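Local coordinates for extracellular invertase (PDB 5XH8), which hydrolyses beta-fructofuranosides such as sucrose and, with high transfructosylation activity, probably passes fructosyl units to sugar acceptors to build fructooligosaccharides such as 1-kestose, at residues A[75-80]-A[600-605]. Residues are numbered along the deposited sequence; the frame is centred on the assembly and turned at random.
Sequences TYQDLN and WPDRQY
Asp78 and Arg603 form a bidentate salt bridge that ties a blade edge of the GH32 beta-propeller, where strand 77-78 pairs with strand 65-70, to the C-terminal tail that follows the last strand of the beta-sandwich domain. Arg603 grips side-on: NH2 to Asp78 OD1 and NE to Asp78 OD2 both measure 2.8 Å, both oxygens use syn lone pairs, and carboxylate and guanidinium are nearly coplanar (3°). The NH2 bond is almost straight at 177°. The Arg603 chain runs extended from CG to NE, and the guanidinium lies over Trp600, with CD2 beneath its centre; NH2 also bonds Leu33 O.

Apolar contact uses the opposite face of the indole. Tyr76 CB stands 3.6 Å from the centroid of the Trp600 six-membered ring and 18° off its normal, a CH-pi contact, so the indole is sandwiched between this methylene and the guanidinium on the other face. Trp600 NE1 hydrogen-bonds to His31 O on the pyrrole side, and Tyr76 OH hydrogen-bonds with Tyr345 OH, so each ring has a polar tie outside the pair.

The remaining polar links meet the type I turn Trp600-Arg603, closed by Arg603 N to Trp600 O at 3.0 Å, at Asp602. A water donates to Tyr76 O (2.7 Å) and accepts from Asp602 N (2.9 Å). The bend of Gln77 at chi2 carries CD round, and NE2 meets Asp602 OD2 at 2.6 Å, a bond lying in the amide plane yet reaching that oxygen from above the carboxylate plane.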
ATOM      1  N   THR A  75     -11.101 -38.688   1.343  1.00 24.63           N
ATOM      2  CA  THR A  75     -11.550 -38.266   2.652  1.00 25.09           C
ATOM      3  C   THR A  75     -10.657 -37.151   3.209  1.00 24.84           C
ATOM      4  O   THR A  75      -9.485 -37.021   2.831  1.00 25.60           O
ATOM      5  CB  THR A  75     -11.498 -39.439   3.638  1.00 26.49           C
ATOM      6  OG1 THR A  75     -10.128 -39.843   3.809  1.00 27.60           O
ATOM      7  CG2 THR A  75     -12.349 -40.616   3.141  1.00 26.44           C
ATOM      8  N   TYR A  76     -11.209 -36.389   4.144  1.00 23.29           N
ATOM      9  CA  TYR A  76     -10.578 -35.166   4.646  1.00 23.71           C
ATOM     10  C   TYR A  76     -10.571 -35.100   6.160  1.00 24.46           C
ATOM     11  O   TYR A  76     -11.446 -35.683   6.823  1.00 25.33           O
ATOM     12  CB  TYR A  76     -11.296 -33.930   4.067  1.00 21.99           C
ATOM     13  CG  TYR A  76     -11.322 -33.949   2.572  1.00 21.67           C
ATOM     14  CD1 TYR A  76     -12.323 -34.631   1.890  1.00 22.19           C
ATOM     15  CD2 TYR A  76     -10.314 -33.335   1.816  1.00 21.64           C
ATOM     16  CE1 TYR A  76     -12.343 -34.689   0.510  1.00 21.94           C
ATOM     17  CE2 TYR A  76     -10.334 -33.381   0.428  1.00 21.23           C
ATOM     18  CZ  TYR A  76     -11.355 -34.059  -0.225  1.00 21.26           C
ATOM     19  OH  TYR A  76     -11.414 -34.115  -1.604  1.00 22.80           O
ATOM     20  N   GLN A  77      -9.596 -34.366   6.689  1.00 24.99           N
ATOM     21  CA  GLN A  77      -9.486 -34.036   8.108  1.00 27.18           C
ATOM     22  C   GLN A  77      -9.427 -32.511   8.241  1.00 26.27           C
ATOM     23  O   GLN A  77      -8.554 -31.859   7.646  1.00 25.45           O
ATOM     24  CB  GLN A  77      -8.187 -34.600   8.708  1.00 30.45           C
ATOM     25  CG  GLN A  77      -8.240 -36.038   9.162  1.00 36.36           C
ATOM     26  CD  GLN A  77      -8.490 -37.049   8.041  1.00 41.87           C
ATOM     27  OE1 GLN A  77      -7.907 -36.978   6.933  1.00 42.17           O
ATOM     28  NE2 GLN A  77      -9.360 -38.029   8.337  1.00 43.56           N
ATOM     29  N   ASP A  78     -10.284 -31.951   9.081  1.00 24.32           N
ATOM     30  CA  ASP A  78     -10.251 -30.522   9.353  1.00 25.14           C
ATOM     31  C   ASP A  78      -8.927 -30.097   9.989  1.00 25.78           C
ATOM     32  O   ASP A  78      -8.375 -30.829  10.785  1.00 25.34           O
ATOM     33  CB  ASP A  78     -11.379 -30.130  10.296  1.00 24.77           C
ATOM     34  CG  ASP A  78     -12.733 -30.265   9.650  1.00 24.99           C
ATOM     35  OD1 ASP A  78     -12.982 -29.561   8.641  1.00 23.02           O
ATOM     36  OD2 ASP A  78     -13.511 -31.130  10.123  1.00 25.69           O
ATOM     37  N   LEU A  79      -8.445 -28.909   9.625  1.00 24.73           N
ATOM     38  CA  LEU A  79      -7.448 -28.208  10.410  1.00 25.22           C
ATOM     39  C   LEU A  79      -8.190 -27.254  11.313  1.00 24.78           C
ATOM     40  O   LEU A  79      -9.192 -26.674  10.896  1.00 24.60           O
ATOM     41  CB  LEU A  79      -6.431 -27.496   9.512  1.00 24.47           C
ATOM     42  CG  LEU A  79      -5.612 -28.468   8.655  1.00 26.36           C
ATOM     43  CD1 LEU A  79      -4.887 -27.751   7.520  1.00 26.85           C
ATOM     44  CD2 LEU A  79      -4.624 -29.294   9.478  1.00 27.05           C
ATOM     45  N   ASN A  80      -7.723 -27.112  12.555  1.00 26.67           N
ATOM     46  CA  ASN A  80      -8.334 -26.196  13.549  1.00 29.85           C
ATOM     47  C   ASN A  80      -9.796 -26.390  13.799  1.00 30.48           C
ATOM     48  O   ASN A  80     -10.488 -25.405  14.088  1.00 31.88           O
ATOM     49  CB  ASN A  80      -8.247 -24.734  13.113  1.00 33.40           C
ATOM     50  CG  ASN A  80      -6.875 -24.317  12.750  1.00 34.45           C
ATOM     51  OD1 ASN A  80      -6.677 -23.625  11.761  1.00 40.01           O
ATOM     52  ND2 ASN A  80      -5.917 -24.716  13.547  1.00 35.95           N
ATOM     53  N   TRP A 600     -15.812 -37.137   5.534  1.00 24.39           N
ATOM     54  CA  TRP A 600     -15.367 -36.548   6.778  1.00 26.12           C
ATOM     55  C   TRP A 600     -15.439 -37.550   7.940  1.00 27.67           C
ATOM     56  O   TRP A 600     -16.163 -37.312   8.900  1.00 28.46           O
ATOM     57  CB  TRP A 600     -16.214 -35.274   7.081  1.00 26.24           C
ATOM     58  CG  TRP A 600     -16.024 -34.213   6.044  1.00 26.17           C
ATOM     59  CD1 TRP A 600     -16.805 -33.991   4.944  1.00 25.74           C
ATOM     60  CD2 TRP A 600     -14.946 -33.266   5.965  1.00 25.07           C
ATOM     61  NE1 TRP A 600     -16.301 -32.957   4.198  1.00 25.99           N
ATOM     62  CE2 TRP A 600     -15.157 -32.494   4.797  1.00 25.85           C
ATOM     63  CE3 TRP A 600     -13.834 -32.996   6.764  1.00 25.58           C
ATOM     64  CZ2 TRP A 600     -14.288 -31.467   4.406  1.00 26.78           C
ATOM     65  CZ3 TRP A 600     -12.967 -31.965   6.382  1.00 25.19           C
ATOM     66  CH2 TRP A 600     -13.206 -31.216   5.205  1.00 25.37           C
ATOM     67  N   PRO A 601     -14.606 -38.619   7.912  1.00 29.61           N
ATOM     68  CA  PRO A 601     -14.735 -39.692   8.914  1.00 30.25           C
ATOM     69  C   PRO A 601     -14.460 -39.281  10.350  1.00 32.56           C
ATOM     70  O   PRO A 601     -14.912 -39.979  11.242  1.00 32.84           O
ATOM     71  CB  PRO A 601     -13.723 -40.761   8.448  1.00 30.02           C
ATOM     72  CG  PRO A 601     -12.728 -40.008   7.622  1.00 30.19           C
ATOM     73  CD  PRO A 601     -13.518 -38.902   6.951  1.00 30.46           C
ATOM     74  N   ASP A 602     -13.739 -38.185  10.581  1.00 32.43           N
ATOM     75  CA  ASP A 602     -13.453 -37.723  11.934  1.00 34.82           C
ATOM     76  C   ASP A 602     -14.382 -36.624  12.431  1.00 36.42           C
ATOM     77  O   ASP A 602     -14.189 -36.162  13.538  1.00 37.35           O
ATOM     78  CB  ASP A 602     -11.990 -37.297  12.054  1.00 37.84           C
ATOM     79  CG  ASP A 602     -11.027 -38.386  11.581  1.00 40.63           C
ATOM     80  OD1 ASP A 602     -11.227 -39.564  11.912  1.00 43.58           O
ATOM     81  OD2 ASP A 602     -10.069 -38.070  10.846  1.00 49.41           O
ATOM     82  N   ARG A 603     -15.384 -36.221  11.636  1.00 36.94           N
ATOM     83  CA  ARG A 603     -16.549 -35.465  12.142  1.00 41.63           C
ATOM     84  C   ARG A 603     -17.711 -36.411  12.500  1.00 49.15           C
ATOM     85  O   ARG A 603     -17.919 -37.435  11.823  1.00 52.52           O
ATOM     86  CB  ARG A 603     -17.106 -34.526  11.053  1.00 37.61           C
ATOM     87  CG  ARG A 603     -16.265 -33.332  10.672  1.00 33.28           C
ATOM     88  CD  ARG A 603     -16.955 -32.547   9.563  1.00 30.89           C
ATOM     89  NE  ARG A 603     -16.058 -31.555   8.937  1.00 28.36           N
ATOM     90  CZ  ARG A 603     -16.350 -30.856   7.840  1.00 25.81           C
ATOM     91  NH1 ARG A 603     -17.516 -31.022   7.223  1.00 25.63           N
ATOM     92  NH2 ARG A 603     -15.467 -29.991   7.336  1.00 25.11           N
ATOM     93  N   GLN A 604     -18.523 -36.023  13.480  1.00 59.00           N
ATOM     94  CA  GLN A 604     -19.802 -36.725  13.763  1.00 66.87           C
ATOM     95  C   GLN A 604     -21.052 -36.252  12.943  1.00 69.98           C
ATOM     96  O   GLN A 604     -22.053 -36.972  12.896  1.00 67.92           O
ATOM     97  CB  GLN A 604     -20.124 -36.665  15.266  1.00 71.79           C
ATOM     98  CG  GLN A 604     -20.765 -37.948  15.795  1.00 76.09           C
ATOM     99  CD  GLN A 604     -21.602 -37.747  17.052  1.00 79.49           C
ATOM    100  OE1 GLN A 604     -21.401 -36.797  17.808  1.00 84.49           O
ATOM    101  NE2 GLN A 604     -22.545 -38.654  17.281  1.00 80.09           N
ATOM    102  N   TYR A 605     -20.998 -35.069  12.315  1.00 70.39           N
ATOM    103  CA  TYR A 605     -22.160 -34.459  11.613  1.00 65.01           C
ATOM    104  C   TYR A 605     -21.779 -33.907  10.230  1.00 60.48           C
ATOM    105  O   TYR A 605     -20.584 -33.672   9.985  1.00 51.18           O
ATOM    106  CB  TYR A 605     -22.752 -33.324  12.463  1.00 72.22           C
ATOM    107  CG  TYR A 605     -23.258 -33.761  13.824  1.00 81.62           C
ATOM    108  CD1 TYR A 605     -24.548 -34.291  13.978  1.00 83.63           C
ATOM    109  CD2 TYR A 605     -22.446 -33.650  14.962  1.00 83.15           C
ATOM    110  CE1 TYR A 605     -25.010 -34.702  15.221  1.00 86.01           C
ATOM    111  CE2 TYR A 605     -22.899 -34.058  16.209  1.00 83.38           C
ATOM    112  CZ  TYR A 605     -24.179 -34.580  16.334  1.00 87.24           C
ATOM    113  OH  TYR A 605     -24.632 -34.981  17.569  1.00 91.90           O
ATOM    114  OXT TYR A 605     -22.637 -33.671   9.344  1.00 46.24           O
TER
HETATM  115  O   HOH W   1     -13.010 -35.827   9.029  1.00 23.35           O